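PDB 7CMJ: hypoxanthine phosphoribosyltransferase from Leishmania donovani, which converts hypoxanthine and guanine to IMP and GMP in purine salvage by transferring the 5-phosphoribosyl group from phosphoribosylpyrophosphate. Local coordinates for residues 46-51 with 118-123; 126-131 with 161-166; 152-157 with 180-185. All coordinates share one frame; numbering follows the deposited sequence.

Contact 1 (46-51 with 118-123)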
loop_
_atom_site.group_PDB
_atom_site.type_symbol
_atom_site.label_atom_id
_atom_site.label_comp_id
_atom_site.label_asym_id
_atom_site.label_seq_id
_atom_site.Cartn_x
_atom_site.Cartn_y
_atom_site.Cartn_z
ATOM N N GLU A 46 -13.033 32.623 0.266
ATOM C CA GLU A 46 -12.637 33.941 -0.211
ATOM C C GLU A 46 -11.276 33.891 -0.894
ATOM O O GLU A 46 -11.076 34.527 -1.932
ATOM C CB GLU A 46 -12.611 34.944 0.945
ATOM N N ASP A 47 -10.337 33.108 -0.349
ATOM C CA ASP A 47 -8.966 33.105 -0.861
ATOM C C ASP A 47 -8.853 32.448 -2.240
ATOM O O ASP A 47 -7.985 32.832 -3.031
ATOM C CB ASP A 47 -8.031 32.414 0.139
ATOM C CG ASP A 47 -7.805 33.235 1.415
ATOM O OD1 ASP A 47 -8.356 34.356 1.535
ATOM O OD2 ASP A 47 -7.074 32.750 2.309
ATOM N N TYR A 48 -9.712 31.474 -2.552
ATOM C CA TYR A 48 -9.679 30.776 -3.832
ATOM C C TYR A 48 -10.731 31.288 -4.822
ATOM O O TYR A 48 -10.946 30.658 -5.865
ATOM C CB TYR A 48 -9.876 29.267 -3.617
ATOM C CG TYR A 48 -8.728 28.515 -2.959
ATOM C CD1 TYR A 48 -7.846 27.747 -3.720
ATOM C CD2 TYR A 48 -8.545 28.532 -1.578
ATOM C CE1 TYR A 48 -6.796 27.041 -3.125
ATOM C CE2 TYR A 48 -7.492 27.825 -0.971
ATOM C CZ TYR A 48 -6.621 27.081 -1.753
ATOM O OH TYR A 48 -5.582 26.373 -1.170
ATOM N N ARG A 49 -11.416 32.394 -4.518
ATOM C CA ARG A 49 -12.374 32.930 -5.482
ATOM C C ARG A 49 -11.682 33.293 -6.791
ATOM O O ARG A 49 -12.199 33.012 -7.880
ATOM C CB ARG A 49 -13.089 34.154 -4.906
ATOM N N SER A 50 -10.499 33.898 -6.700
ATOM C CA SER A 50 -9.772 34.307 -7.894
ATOM C C SER A 50 -9.373 33.121 -8.758
ATOM O O SER A 50 -9.154 33.285 -9.964
ATOM C CB SER A 50 -8.522 35.099 -7.499
ATOM O OG SER A 50 -7.495 34.241 -7.014
ATOM N N PHE A 51 -9.281 31.933 -8.179
ATOM C CA PHE A 51 -8.723 30.815 -8.923
ATOM C C PHE A 51 -9.744 30.133 -9.814
ATOM O O PHE A 51 -9.381 29.170 -10.503
ATOM C CB PHE A 51 -8.094 29.800 -7.963
ATOM C CG PHE A 51 -6.702 30.167 -7.544
ATOM C CD1 PHE A 51 -5.646 30.038 -8.431
ATOM C CD2 PHE A 51 -6.450 30.669 -6.276
ATOM C CE1 PHE A 51 -4.359 30.386 -8.061
ATOM C CE2 PHE A 51 -5.166 31.020 -5.897
ATOM C CZ PHE A 51 -4.118 30.876 -6.793
ATOM N N ASN A 118 -1.136 19.898 -11.468
ATOM C CA ASN A 118 -1.786 21.171 -11.764
ATOM C C ASN A 118 -3.167 21.286 -11.111
ATOM O O ASN A 118 -4.130 21.766 -11.717
ATOM C CB ASN A 118 -1.881 21.390 -13.265
ATOM C CG ASN A 118 -2.059 22.838 -13.606
ATOM O OD1 ASN A 118 -1.275 23.678 -13.170
ATOM N ND2 ASN A 118 -3.094 23.150 -14.381
ATOM N N ARG A 119 -3.262 20.846 -9.860
ATOM C CA ARG A 119 -4.470 20.977 -9.065
ATOM C C ARG A 119 -4.144 21.703 -7.770
ATOM O O ARG A 119 -2.981 21.790 -7.356
ATOM C CB ARG A 119 -5.086 19.619 -8.743
ATOM C CG ARG A 119 -5.426 18.817 -9.963
ATOM C CD ARG A 119 -6.767 19.289 -10.443
ATOM N NE ARG A 119 -6.748 19.620 -11.852
ATOM C CZ ARG A 119 -7.071 18.759 -12.806
ATOM N NH1 ARG A 119 -7.435 17.521 -12.486
ATOM N NH2 ARG A 119 -7.010 19.135 -14.076
ATOM N N HIS A 120 -5.186 22.223 -7.129
ATOM C CA HIS A 120 -5.024 22.915 -5.862
ATOM C C HIS A 120 -5.305 21.943 -4.727
ATOM O O HIS A 120 -6.414 21.407 -4.609
ATOM C CB HIS A 120 -5.914 24.150 -5.777
ATOM C CG HIS A 120 -5.733 25.110 -6.914
ATOM N ND1 HIS A 120 -4.648 25.958 -7.017
ATOM C CD2 HIS A 120 -6.523 25.386 -7.979
ATOM C CE1 HIS A 120 -4.766 26.698 -8.106
ATOM N NE2 HIS A 120 -5.899 26.374 -8.707
ATOM N N ILE A 121 -4.305 21.731 -3.883
ATOM C CA ILE A 121 -4.377 20.735 -2.826
ATOM C C ILE A 121 -4.323 21.421 -1.477
ATOM O O ILE A 121 -3.515 22.333 -1.253
ATOM C CB ILE A 121 -3.233 19.714 -2.918
ATOM C CG1 ILE A 121 -3.188 19.079 -4.300
ATOM C CG2 ILE A 121 -3.364 18.684 -1.789
ATOM C CD1 ILE A 121 -1.953 18.300 -4.462
ATOM N N LEU A 122 -5.161 20.956 -0.572
ATOM C CA LEU A 122 -5.137 21.370 0.817
ATOM C C LEU A 122 -4.859 20.133 1.660
ATOM O O LEU A 122 -5.675 19.207 1.695
ATOM C CB LEU A 122 -6.458 22.024 1.195
ATOM C CG LEU A 122 -6.465 22.841 2.481
ATOM C CD1 LEU A 122 -5.423 23.933 2.374
ATOM C CD2 LEU A 122 -7.869 23.424 2.719
ATOM N N ILE A 123 -3.693 20.092 2.301
ATOM C CA ILE A 123 -3.369 19.007 3.223
ATOM C C ILE A 123 -4.181 19.221 4.496
ATOM O O ILE A 123 -4.090 20.281 5.128
ATOM C CB ILE A 123 -1.863 18.959 3.526
ATOM C CG1 ILE A 123 -1.070 18.646 2.262
ATOM C CG2 ILE A 123 -1.564 17.925 4.597
ATOM C CD1 ILE A 123 0.431 18.634 2.474
#

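Contact 2 (126-131 with 161-166). With BA (barium ion), chain D.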
loop_
_atom_site.group_PDB
_atom_site.type_symbol
_atom_site.label_atom_id
_atom_site.label_comp_id
_atom_site.label_asym_id
_atom_site.label_seq_id
_atom_site.Cartn_x
_atom_site.Cartn_y
_atom_site.Cartn_z
ATOM N N ASP A 126 -5.116 17.270 11.695
ATOM C CA ASP A 126 -5.724 17.538 12.995
ATOM C C ASP A 126 -4.794 18.379 13.883
ATOM O O ASP A 126 -5.225 19.363 14.485
ATOM C CB ASP A 126 -6.094 16.206 13.665
ATOM C CG ASP A 126 -4.922 15.259 13.735
ATOM O OD1 ASP A 126 -5.048 14.128 14.261
ATOM O OD2 ASP A 126 -3.847 15.671 13.251
ATOM N N ILE A 127 -3.518 17.990 13.976
ATOM C CA ILE A 127 -2.478 18.692 14.721
ATOM C C ILE A 127 -1.179 18.550 13.944
ATOM O O ILE A 127 -0.949 17.534 13.280
ATOM C CB ILE A 127 -2.255 18.112 16.133
ATOM C CG1 ILE A 127 -3.526 18.134 16.942
ATOM C CG2 ILE A 127 -1.170 18.888 16.907
ATOM C CD1 ILE A 127 -3.478 17.115 18.004
ATOM N N VAL A 128 -0.311 19.555 14.061
ATOM C CA VAL A 128 1.052 19.481 13.542
ATOM C C VAL A 128 1.944 18.981 14.677
ATOM O O VAL A 128 2.390 19.766 15.517
ATOM C CB VAL A 128 1.531 20.834 13.015
ATOM C CG1 VAL A 128 2.987 20.735 12.585
ATOM C CG2 VAL A 128 0.657 21.328 11.880
ATOM N N ASP A 129 2.215 17.672 14.713
ATOM C CA ASP A 129 3.018 17.114 15.795
ATOM C C ASP A 129 4.484 16.927 15.424
ATOM O O ASP A 129 5.305 16.688 16.313
ATOM C CB ASP A 129 2.433 15.779 16.286
ATOM C CG ASP A 129 1.735 15.910 17.650
ATOM O OD1 ASP A 129 2.089 16.821 18.444
ATOM O OD2 ASP A 129 0.823 15.100 17.927
ATOM N N SER A 130 4.836 17.051 14.152
ATOM C CA SER A 130 6.240 17.044 13.751
ATOM C C SER A 130 6.366 17.936 12.526
ATOM O O SER A 130 5.836 17.617 11.458
ATOM C CB SER A 130 6.734 15.625 13.469
ATOM O OG SER A 130 7.838 15.624 12.575
ATOM N N ALA A 131 7.046 19.064 12.679
ATOM C CA ALA A 131 7.190 19.953 11.541
ATOM C C ALA A 131 7.952 19.275 10.407
ATOM O O ALA A 131 7.587 19.424 9.235
ATOM C CB ALA A 131 7.874 21.245 11.972
ATOM N N ARG A 161 8.240 30.311 14.807
ATOM C CA ARG A 161 8.082 30.661 13.397
ATOM C C ARG A 161 8.295 29.460 12.479
ATOM O O ARG A 161 7.692 29.389 11.399
ATOM C CB ARG A 161 9.042 31.799 13.031
ATOM C CG ARG A 161 9.028 32.180 11.559
ATOM C CD ARG A 161 9.252 33.666 11.344
ATOM N NE ARG A 161 9.207 34.002 9.923
ATOM C CZ ARG A 161 10.280 34.260 9.179
ATOM N NH1 ARG A 161 10.147 34.552 7.892
ATOM N NH2 ARG A 161 11.487 34.230 9.725
ATOM N N LYS A 162 9.125 28.502 12.897
ATOM C CA LYS A 162 9.423 27.348 12.056
ATOM C C LYS A 162 8.145 26.622 11.634
ATOM O O LYS A 162 7.867 26.462 10.440
ATOM C CB LYS A 162 10.357 26.381 12.786
ATOM N N VAL A 163 7.344 26.196 12.607
ATOM C CA VAL A 163 6.096 25.501 12.299
ATOM C C VAL A 163 5.100 26.434 11.609
ATOM O O VAL A 163 4.503 26.081 10.583
ATOM C CB VAL A 163 5.492 24.905 13.581
ATOM C CG1 VAL A 163 4.317 23.981 13.233
ATOM C CG2 VAL A 163 6.573 24.215 14.418
ATOM N N GLU A 164 4.901 27.637 12.172
ATOM C CA GLU A 164 3.773 28.480 11.780
ATOM C C GLU A 164 3.806 28.827 10.293
ATOM O O GLU A 164 2.748 28.957 9.665
ATOM C CB GLU A 164 3.750 29.740 12.653
ATOM C CG GLU A 164 2.347 30.191 13.133
ATOM C CD GLU A 164 1.494 29.080 13.790
ATOM O OE1 GLU A 164 0.405 28.789 13.257
ATOM O OE2 GLU A 164 1.882 28.523 14.843
ATOM N N VAL A 165 5.001 28.951 9.707
ATOM C CA VAL A 165 5.113 29.191 8.268
ATOM C C VAL A 165 4.619 27.998 7.460
ATOM O O VAL A 165 4.335 28.133 6.263
ATOM C CB VAL A 165 6.564 29.541 7.873
ATOM C CG1 VAL A 165 7.405 28.274 7.707
ATOM C CG2 VAL A 165 6.583 30.359 6.600
ATOM N N LEU A 166 4.511 26.825 8.082
ATOM C CA LEU A 166 3.998 25.663 7.372
ATOM C C LEU A 166 2.474 25.655 7.337
ATOM O O LEU A 166 1.882 25.242 6.331
ATOM C CB LEU A 166 4.522 24.379 8.014
ATOM C CG LEU A 166 6.013 24.045 7.875
ATOM C CD1 LEU A 166 6.372 22.794 8.678
ATOM C CD2 LEU A 166 6.407 23.872 6.412
HETATM BA BA BA D . -2.457 13.966 12.097
HETATM O O HOH W 1 -0.727 15.147 13.452
HETATM O O HOH W 2 -4.652 13.397 10.361
#

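Contact 3 (152-157 with 180-185). With MG (magnesium ion), chain C.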
loop_
_atom_site.group_PDB
_atom_site.type_symbol
_atom_site.label_atom_id
_atom_site.label_comp_id
_atom_site.label_asym_id
_atom_site.label_seq_id
_atom_site.Cartn_x
_atom_site.Cartn_y
_atom_site.Cartn_z
ATOM N N VAL A 152 -4.288 22.971 6.088
ATOM C CA VAL A 152 -5.273 23.378 7.081
ATOM C C VAL A 152 -5.107 22.483 8.298
ATOM O O VAL A 152 -5.126 21.251 8.183
ATOM C CB VAL A 152 -6.717 23.315 6.549
ATOM C CG1 VAL A 152 -7.104 21.879 6.127
ATOM C CG2 VAL A 152 -7.677 23.848 7.611
ATOM N N VAL A 153 -4.930 23.102 9.459
ATOM C CA VAL A 153 -4.685 22.380 10.700
ATOM C C VAL A 153 -5.790 22.738 11.673
ATOM O O VAL A 153 -6.049 23.921 11.907
ATOM C CB VAL A 153 -3.302 22.701 11.293
ATOM C CG1 VAL A 153 -2.883 21.585 12.255
ATOM C CG2 VAL A 153 -2.280 22.868 10.183
ATOM N N LEU A 154 -6.449 21.719 12.231
ATOM C CA LEU A 154 -7.593 22.006 13.086
ATOM C C LEU A 154 -7.129 22.597 14.408
ATOM O O LEU A 154 -7.620 23.640 14.835
ATOM C CB LEU A 154 -8.434 20.743 13.316
ATOM C CG LEU A 154 -9.447 20.984 14.441
ATOM C CD1 LEU A 154 -10.624 21.822 13.902
ATOM C CD2 LEU A 154 -9.933 19.665 15.035
ATOM N N LEU A 155 -6.144 21.986 15.024
ATOM C CA LEU A 155 -5.590 22.429 16.287
ATOM C C LEU A 155 -4.199 23.005 16.050
ATOM O O LEU A 155 -3.249 22.256 15.795
ATOM C CB LEU A 155 -5.520 21.268 17.270
ATOM C CG LEU A 155 -6.850 20.720 17.758
ATOM C CD1 LEU A 155 -6.561 19.729 18.869
ATOM C CD2 LEU A 155 -7.776 21.849 18.245
ATOM N N ASP A 156 -4.081 24.331 16.127
ATOM C CA ASP A 156 -2.790 25.014 16.161
ATOM C C ASP A 156 -2.321 25.094 17.614
ATOM O O ASP A 156 -2.872 25.860 18.412
ATOM C CB ASP A 156 -2.926 26.400 15.541
ATOM C CG ASP A 156 -1.595 27.014 15.158
ATOM O OD1 ASP A 156 -0.614 26.274 14.915
ATOM O OD2 ASP A 156 -1.545 28.259 15.098
ATOM N N LYS A 157 -1.316 24.293 17.964
ATOM C CA LYS A 157 -0.676 24.272 19.274
ATOM C C LYS A 157 0.526 25.209 19.284
ATOM O O LYS A 157 1.046 25.580 18.219
ATOM C CB LYS A 157 -0.243 22.841 19.629
ATOM C CG LYS A 157 0.673 22.191 18.595
ATOM C CD LYS A 157 1.122 20.784 18.985
ATOM C CE LYS A 157 2.607 20.743 19.349
ATOM N NZ LYS A 157 3.147 19.350 19.353
ATOM N N ILE A 180 -7.883 14.112 22.899
ATOM C CA ILE A 180 -8.635 12.995 22.366
ATOM C C ILE A 180 -9.906 13.560 21.746
ATOM O O ILE A 180 -10.251 14.729 21.933
ATOM C CB ILE A 180 -8.963 11.948 23.445
ATOM C CG1 ILE A 180 -9.523 12.634 24.678
ATOM C CG2 ILE A 180 -7.727 11.225 23.864
ATOM C CD1 ILE A 180 -9.966 11.661 25.710
ATOM N N GLY A 181 -10.599 12.710 20.992
ATOM C CA GLY A 181 -11.885 13.059 20.431
ATOM C C GLY A 181 -11.776 13.662 19.047
ATOM O O GLY A 181 -10.696 13.990 18.552
ATOM N N TYR A 182 -12.940 13.812 18.415
ATOM C CA TYR A 182 -13.060 14.416 17.087
ATOM C C TYR A 182 -12.052 13.806 16.116
ATOM O O TYR A 182 -11.334 14.501 15.401
ATOM C CB TYR A 182 -12.920 15.945 17.156
ATOM C CG TYR A 182 -13.556 16.666 15.975
ATOM C CD1 TYR A 182 -14.944 16.776 15.871
ATOM C CD2 TYR A 182 -12.771 17.224 14.956
ATOM C CE1 TYR A 182 -15.540 17.421 14.796
ATOM C CE2 TYR A 182 -13.359 17.868 13.868
ATOM C CZ TYR A 182 -14.750 17.962 13.796
ATOM O OH TYR A 182 -15.347 18.602 12.730
ATOM N N GLY A 183 -11.995 12.478 16.104
ATOM C CA GLY A 183 -11.081 11.757 15.246
ATOM C C GLY A 183 -9.735 11.442 15.863
ATOM O O GLY A 183 -9.091 10.475 15.444
ATOM N N MET A 184 -9.292 12.219 16.839
ATOM C CA MET A 184 -7.972 12.032 17.426
ATOM C C MET A 184 -8.023 11.018 18.560
ATOM O O MET A 184 -9.040 10.874 19.245
ATOM C CB MET A 184 -7.410 13.364 17.916
ATOM C CG MET A 184 -7.288 14.369 16.789
ATOM S SD MET A 184 -6.968 16.041 17.363
ATOM C CE MET A 184 -8.556 16.445 18.098
ATOM N N ASP A 185 -6.904 10.317 18.757
ATOM C CA ASP A 185 -6.893 9.063 19.495
ATOM C C ASP A 185 -5.954 9.096 20.693
ATOM O O ASP A 185 -5.021 9.902 20.782
ATOM C CB ASP A 185 -6.489 7.881 18.592
ATOM C CG ASP A 185 -4.974 7.757 18.413
ATOM O OD1 ASP A 185 -4.350 8.704 17.879
ATOM O OD2 ASP A 185 -4.403 6.709 18.800
HETATM MG MG MG C . -2.366 9.078 17.113
HETATM O O HOH W 3 -1.258 7.047 17.431
HETATM O O HOH W 4 -2.153 10.413 19.175
HETATM O O HOH W 5 -3.719 10.893 16.866
#

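Contact 1 (46-51 with 118-123)
His120 reaches from the first residue of strand 120-125 to Tyr48 and Phe51, which follow the end of helix 30-47, so this contact packs a helix exit against the start of a sheet strand in the α/β phosphoribosyltransferase core. Traced outward, His120 CB comes first, 4.0 Å from Tyr48 CE1. With CG set beside the backbone N (chi1 -55°), the imidazole then turns toward Phe51. Its ND1 lies over one face of the phenyl ring and has a hydrogen bond with Ser148 OG, on the neighbouring strand. At the outer end of the ring CE1 is 3.5 Å from Phe51 CD1, and NE2 approaches the same carbon at 3.7 Å. The two rings lie at an oblique 57°, with centroids 4.7 Å apart. Histidine suits this place because its carbons can pack against an aromatic ring while a nitrogen serves a hydroxyl in the sheet. Phe51 is exposed and poorly ordered, so its side of the pair is less sharply defined than the buried His120. Tyr48, the first residue to leave helical geometry, is buried; its long flat ring spans from His120 toward Leu122 and also packs on Leu59 and Lys150. The turn after it is closed by Phe51 N bonding to Tyr48 O at 3.1 Å. Further along the strand, Leu122 approaches only loosely, its CD1 4.3 Å from Tyr48 OH.

Contact 2 (126-131 with 161-166)
The flat carbonyl of Ala131 has Leu166 CD1 3.6 Å from its O, tilted out of the carbonyl plane. Ala131 begins helix 131-142 within the family's PRPP-binding motif, which runs from the loop into the helix, and 161-166 packs a short helix and its exit against that start. Beyond the carbonyl the meeting is apolar. Leu166 CD1 also lies 3.9 Å from Ala131 CB, and Val163 CG2 reaches the same methyl at 4.1 Å. A residue as small as alanine fits here because the backbones come close, with the CA atoms of Ala131 and Val163 5.7 Å apart. Val128 completes the patch: its CG1, anti to the backbone N (chi1 176°), points at Val163, and the two β-branched side chains lie alongside, running opposite ways, and touch through one methyl each. Leu166 also packs on Leu134 and Met138 of helix 131-142. At the other end of the loop Asp126 turns its carboxylate to a barium ion, which Glu125 OE1 also binds, with OD2 of Asp126 2.5 Å from the metal. The CB of Asp129, the likely proton acceptor, leaves the chain away from 161-166, and its OD1 forms a salt bridge with Lys157 NZ. Residues 126-131 probably belong to the GMP site, so the apolar patch packs against a segment that probably binds nucleotide. Its closest methyls are Val128 CG1 and Val163 CG1, 3.6 Å apart.

Contact 3 (152-157 with 180-185)
Met184, which packs against Leu155 across this contact, gives its backbone N to Gly181 O in a 2.8 Å hydrogen bond. Gly181 N returns a bond to Met184 O at 3.0 Å, and the reciprocal pair closes a type I' turn at Tyr182 and Gly183. Both turn residues have positive phi; Gly183, like Gly181 before it, adopts backbone angles that would press a β-carbon against the preceding carbonyl, which accounts for glycine at both places. Tyr182 takes a left-handed conformation, its CB is directed toward 152-157, and its ring also lies against Ile70 and Phe71 of helix 69-81. Leu154 CD2 meets Tyr182 CD2 at 3.7 Å, coming in at a slant to the ring with the side chains set roughly perpendicular; a branched, wholly apolar residue suits this buried corner. Leu154 stands where the chain turns between strands 148-153 and 155-156, and it also packs on Phe71 and Ile196. Tyr182 OH is satisfied by a hydrogen bond with Asp74 OD1, and its side chain packs on Arg77 of the second subunit. The second apolar touch uses methionine, whose unbranched thioether chain can bend to fit: chi3 is -71°, bringing Met184 CE to 3.9 Å from Leu155 CD1, with SD 4.0 Å from that same methyl. Just past the turn, Asp185 binds magnesium through OD1 at 2.2 Å, with three waters among the metal's other ligands, while OD2 is held by the backbone N of Glu188. Asp185 and Lys157 probably belong to the GMP site as well. Since no hydrogen bond joins the two segments, the chemistry implies a division of labour: backbone bonds inside the turn set its shape, and buried hydrocarbon and thioether surface holds it against the corner of the core sheet.

All three contacts lie within the phosphoribosyltransferase domain. Contact 1 closes before the other two open, whereas the segments of contacts 2 and 3 alternate along the chain. Contact 1 touches no metal; its centre is about 20 Å from that of contact 2 and about 23 Å from that of contact 3, yet neighbouring parallel strands 120-125 and 148-153 tie it to contact 3. Contacts 2 and 3, their centres about 13 Å apart, meet at the ends of these strands, where Asp126 pairs through its backbone with Leu155 and its side chain packs on Met184. Barium and magnesium lie there, consistent with an active site formed by loops that follow strands of both sheets, while contact 1 packs the exit of helix 30-47 at the N-terminal start of strand 120-125.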